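Local coordinates for Chains: A (Unidentified, PDB 6ZM9), which cleaves S-adenosylmethionine as a phage-encoded SAM lyase, and is held here in complex with the nucleoside product S-methyl-5'-thioadenosine, at the interface of chains A and B. Sequence-based numbering; all coordinates share one arbitrary frame. Chains: chain A/B, Chains: A.

Contact 1: the interface of chains A and B. Residues chain A 1-4; chain B 122-124.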
loop_
_atom_site.group_PDB
_atom_site.type_symbol
_atom_site.label_atom_id
_atom_site.label_comp_id
_atom_site.label_asym_id
_atom_site.label_seq_id
_atom_site.Cartn_x
_atom_site.Cartn_y
_atom_site.Cartn_z
ATOM N N SER A 1 14.149 -9.816 -21.412
ATOM C CA SER A 1 12.760 -9.349 -21.148
ATOM C C SER A 1 12.615 -7.950 -21.719
ATOM O O SER A 1 13.609 -7.243 -21.921
ATOM C CB SER A 1 12.468 -9.381 -19.653
ATOM O OG SER A 1 13.404 -8.594 -18.940
ATOM N N LEU A 2 11.370 -7.576 -22.004
ATOM C CA LEU A 2 11.054 -6.257 -22.513
ATOM C C LEU A 2 10.656 -5.355 -21.354
ATOM O O LEU A 2 9.879 -5.741 -20.482
ATOM C CB LEU A 2 9.875 -6.333 -23.476
ATOM C CG LEU A 2 10.128 -6.886 -24.871
ATOM C CD1 LEU A 2 8.929 -6.478 -25.706
ATOM C CD2 LEU A 2 11.398 -6.369 -25.475
ATOM N N MET A 3 11.183 -4.143 -21.358
ATOM C CA MET A 3 10.867 -3.140 -20.344
ATOM C C MET A 3 9.890 -2.186 -21.020
ATOM O O MET A 3 10.293 -1.218 -21.656
ATOM C CB MET A 3 12.163 -2.452 -19.935
ATOM C CG MET A 3 12.035 -1.272 -19.009
ATOM S SD MET A 3 12.029 -1.739 -17.270
ATOM C CE MET A 3 13.316 -2.993 -17.122
ATOM N N GLU A 4 8.623 -2.497 -20.912
ATOM C CA GLU A 4 7.635 -1.687 -21.629
ATOM C C GLU A 4 7.035 -0.625 -20.726
ATOM O O GLU A 4 6.494 -0.930 -19.657
ATOM C CB GLU A 4 6.538 -2.483 -22.348
ATOM C CG GLU A 4 5.909 -3.594 -21.584
ATOM C CD GLU A 4 6.270 -4.951 -22.168
ATOM O OE1 GLU A 4 5.495 -5.459 -23.012
ATOM O OE2 GLU A 4 7.337 -5.495 -21.804
ATOM N N SER B 122 5.937 -2.522 -17.353
ATOM C CA SER B 122 5.678 -3.968 -17.310
ATOM C C SER B 122 6.911 -4.663 -17.868
ATOM O O SER B 122 7.286 -4.400 -19.013
ATOM C CB SER B 122 4.398 -4.338 -18.101
ATOM O OG SER B 122 4.031 -5.691 -17.832
ATOM N N ILE B 123 7.543 -5.489 -17.055
ATOM C CA ILE B 123 8.729 -6.211 -17.467
ATOM C C ILE B 123 8.233 -7.562 -17.921
ATOM O O ILE B 123 7.765 -8.357 -17.097
ATOM C CB ILE B 123 9.746 -6.346 -16.331
ATOM C CG1 ILE B 123 10.217 -4.982 -15.878
ATOM C CG2 ILE B 123 10.912 -7.207 -16.818
ATOM C CD1 ILE B 123 11.070 -5.007 -14.616
ATOM N N THR B 124 8.288 -7.819 -19.223
ATOM C CA THR B 124 7.560 -8.924 -19.820
ATOM C C THR B 124 8.522 -9.932 -20.411
ATOM O O THR B 124 9.456 -9.565 -21.133
ATOM C CB THR B 124 6.604 -8.397 -20.887
ATOM O OG1 THR B 124 5.713 -7.465 -20.269
ATOM C CG2 THR B 124 5.806 -9.516 -21.481
#

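Contact 2: the interface of chains A and B. Residues chain A 49-50, 52, 75, 77; chain B 16, 54-55, 73.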
loop_
_atom_site.group_PDB
_atom_site.type_symbol
_atom_site.label_atom_id
_atom_site.label_comp_id
_atom_site.label_asym_id
_atom_site.label_seq_id
_atom_site.Cartn_x
_atom_site.Cartn_y
_atom_site.Cartn_z
ATOM N N ALA A 49 -5.761 -6.678 -10.892
ATOM C CA ALA A 49 -5.743 -5.846 -9.693
ATOM C C ALA A 49 -4.993 -6.580 -8.588
ATOM O O ALA A 49 -4.702 -7.775 -8.703
ATOM C CB ALA A 49 -7.167 -5.539 -9.226
ATOM N N SER A 50 -4.720 -5.855 -7.505
ATOM C CA SER A 50 -4.123 -6.398 -6.296
ATOM C C SER A 50 -5.079 -6.170 -5.131
ATOM O O SER A 50 -5.765 -5.144 -5.078
ATOM C CB SER A 50 -2.794 -5.720 -5.974
ATOM O OG SER A 50 -1.825 -6.048 -6.970
ATOM N N VAL A 52 -5.170 -6.350 -0.865
ATOM C CA VAL A 52 -4.351 -6.387 0.341
ATOM C C VAL A 52 -5.263 -6.578 1.551
ATOM O O VAL A 52 -6.162 -5.767 1.801
ATOM C CB VAL A 52 -3.555 -5.080 0.491
ATOM C CG1 VAL A 52 -2.714 -5.088 1.766
ATOM C CG2 VAL A 52 -2.679 -4.841 -0.730
ATOM N N ILE A 75 -6.106 -2.389 -5.132
ATOM C CA ILE A 75 -5.187 -1.507 -5.852
ATOM C C ILE A 75 -5.345 -1.809 -7.336
ATOM O O ILE A 75 -5.114 -2.945 -7.770
ATOM C CB ILE A 75 -3.731 -1.714 -5.407
ATOM C CG1 ILE A 75 -3.599 -1.484 -3.903
ATOM C CG2 ILE A 75 -2.798 -0.810 -6.197
ATOM C CD1 ILE A 75 -2.268 -1.942 -3.315
ATOM N N ILE A 77 -4.130 -0.521 -11.121
ATOM C CA ILE A 77 -3.359 0.276 -12.066
ATOM C C ILE A 77 -3.989 0.088 -13.443
ATOM O O ILE A 77 -4.183 -1.047 -13.886
ATOM C CB ILE A 77 -1.877 -0.146 -12.068
ATOM C CG1 ILE A 77 -1.274 0.006 -10.664
ATOM C CG2 ILE A 77 -1.124 0.655 -13.137
ATOM C CD1 ILE A 77 0.067 -0.600 -10.531
ATOM N N PHE B 16 5.525 -5.373 -8.179
ATOM C CA PHE B 16 4.523 -6.411 -8.000
ATOM C C PHE B 16 5.020 -7.705 -8.623
ATOM O O PHE B 16 5.285 -7.746 -9.835
ATOM C CB PHE B 16 3.217 -5.983 -8.641
ATOM C CG PHE B 16 2.597 -4.771 -8.012
ATOM C CD1 PHE B 16 2.954 -3.491 -8.399
ATOM C CD2 PHE B 16 1.656 -4.921 -7.017
ATOM C CE1 PHE B 16 2.357 -2.373 -7.812
ATOM C CE2 PHE B 16 1.034 -3.808 -6.432
ATOM C CZ PHE B 16 1.377 -2.540 -6.827
ATOM N N GLN B 54 -0.335 -10.279 -0.838
ATOM C CA GLN B 54 -1.537 -9.870 -1.535
ATOM C C GLN B 54 -2.179 -11.077 -2.187
ATOM O O GLN B 54 -1.546 -12.120 -2.379
ATOM C CB GLN B 54 -1.250 -8.929 -2.712
ATOM C CG GLN B 54 -0.315 -7.826 -2.402
ATOM C CD GLN B 54 -0.188 -6.841 -3.538
ATOM O OE1 GLN B 54 -0.357 -5.642 -3.349
ATOM N NE2 GLN B 54 0.166 -7.337 -4.716
ATOM N N ARG B 55 -3.443 -10.910 -2.558
ATOM C CA ARG B 55 -4.063 -11.718 -3.601
ATOM C C ARG B 55 -4.030 -10.883 -4.872
ATOM O O ARG B 55 -4.279 -9.674 -4.840
ATOM C CB ARG B 55 -5.487 -12.125 -3.252
ATOM C CG ARG B 55 -5.546 -13.040 -2.051
ATOM C CD ARG B 55 -4.994 -14.434 -2.335
ATOM N NE ARG B 55 -5.929 -15.233 -3.113
ATOM C CZ ARG B 55 -5.613 -16.353 -3.754
ATOM N NH1 ARG B 55 -4.373 -16.817 -3.752
ATOM N NH2 ARG B 55 -6.562 -17.011 -4.406
ATOM N N GLN B 73 3.778 -7.229 -3.037
ATOM C CA GLN B 73 4.102 -5.849 -3.368
ATOM C C GLN B 73 5.328 -5.441 -2.556
ATOM O O GLN B 73 5.280 -5.422 -1.320
ATOM C CB GLN B 73 2.908 -4.940 -3.070
ATOM C CG GLN B 73 3.191 -3.473 -3.352
ATOM C CD GLN B 73 2.106 -2.520 -2.897
ATOM O OE1 GLN B 73 2.344 -1.320 -2.810
ATOM N NE2 GLN B 73 0.908 -3.034 -2.670
#

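Contact 1: the interface of chains A and B
A:Met3 and B:Ile123 lie side by side on one side of a short antiparallel sheet, their side chains pointing the same way. The A:Met3 chain leaves with CG anti to the backbone N (chi1 173°), then bends at chi2 and chi3, which brings the thioether methyl CE back alongside B:Ile123, 3.9 Å from CG1 and equally near CD1. The other branch of B:Ile123, CG2, points toward the start of chain A and meets the hydroxyl OG of A:Ser1 at 3.6 Å. The isoleucine is thus flanked by the bent thioether chain of A:Met3 and the small A:Ser1.

On the opposite side of the sheet A:Glu4, which is poorly ordered, crosses B:Thr124 at about a right angle. As modelled, CG sits between the backbone N and the carbonyl carbon (chi1 45°), and a bend at chi2 carries the carboxylate across to B:Thr124. Carboxylate OE2 is 3.0 Å from B:Thr124 OG1, a weak hydrogen bond. The same OE2 crowds the carbonyl oxygen of B:Ser122, which makes this placement doubtful.

The backbones do the firm work. A:Leu2 N donates to B:Thr124 O at 2.9 Å, and B:Thr124 N returns the bond to A:Leu2 O over the same 2.9 Å. A:Glu4 and B:Ser122 repeat the reciprocal pair, with A:Glu4 N to B:Ser122 O at 3.0 Å, the donor here tilted 30° from the carbonyl plane. Strand 2-5 of chain A thereby extends the sheet of chain B at strand 116-124, an N-terminal arm added to the neighbour's sheet that probably helps tie the subunits of the deposited trimer together.

Contact 2: the interface of chains A and B
A:Ile77 and B:Phe16 meet from opposite directions at the apolar centre, the isoleucine's terminal methyl CD1 lying off the ring plane and beyond its rim, 4.0 Å from ring atom CE1. Displaced to the same side of the ring plane, A:Ser50 OG stands beside the CD2-CE2 edge, 3.7 Å from CD2. A:Ile75 continues the aliphatic surface of chain A. With its CG1 anti to the carbonyl carbon (chi1 -58°), it extends toward chain B and sets CD1 against the amide nitrogen NE2 of B:Gln73 at 3.4 Å.

Farther out the surface turns polar. A:Ser50 packs its CB and OG against the B:Gln54 amide, with CB 3.7 Å from the amide carbon CD. B:Gln54 OE1 rests 3.6 Å from methyl CG2 of A:Val52. Rotation of the B:Gln54 amide is probably restrained: B:Gln73 NE2 donates to B:Gln54 OE1 over 3.0 Å, the donor tilted 34° from the acceptor's carbonyl plane, while B:Gln54 NE2 sits at the edge of the B:Phe16 ring, in its plane. The bond, made within chain B, probably fixes how both amides are turned toward chain A.

B:Phe16 and B:Gln54 also line the pocket for S-methyl-5'-thioadenosine, and strand 49-59 supplies further pocket residues. Packing chain A against this pair probably steadies one wall of the active site while joining neighbouring subunits.

Contact 1 and contact 2 belong to the same A–B interface, with the centres of their C-alpha atoms about 18 Å apart, and have no residue in common. Contact 1 uses the two ends of the fold, strand 2-5 of chain A and strand 116-124 of chain B. Contact 2 draws on strands 49-59 and 66-77 from both chains, plus strand 11-18 of chain B. There the same strands contribute different residues from each copy, in keeping with an interface that is not an exact two-fold. Backbone pairing and side-chain packing thus probably act together in holding the deposited trimer.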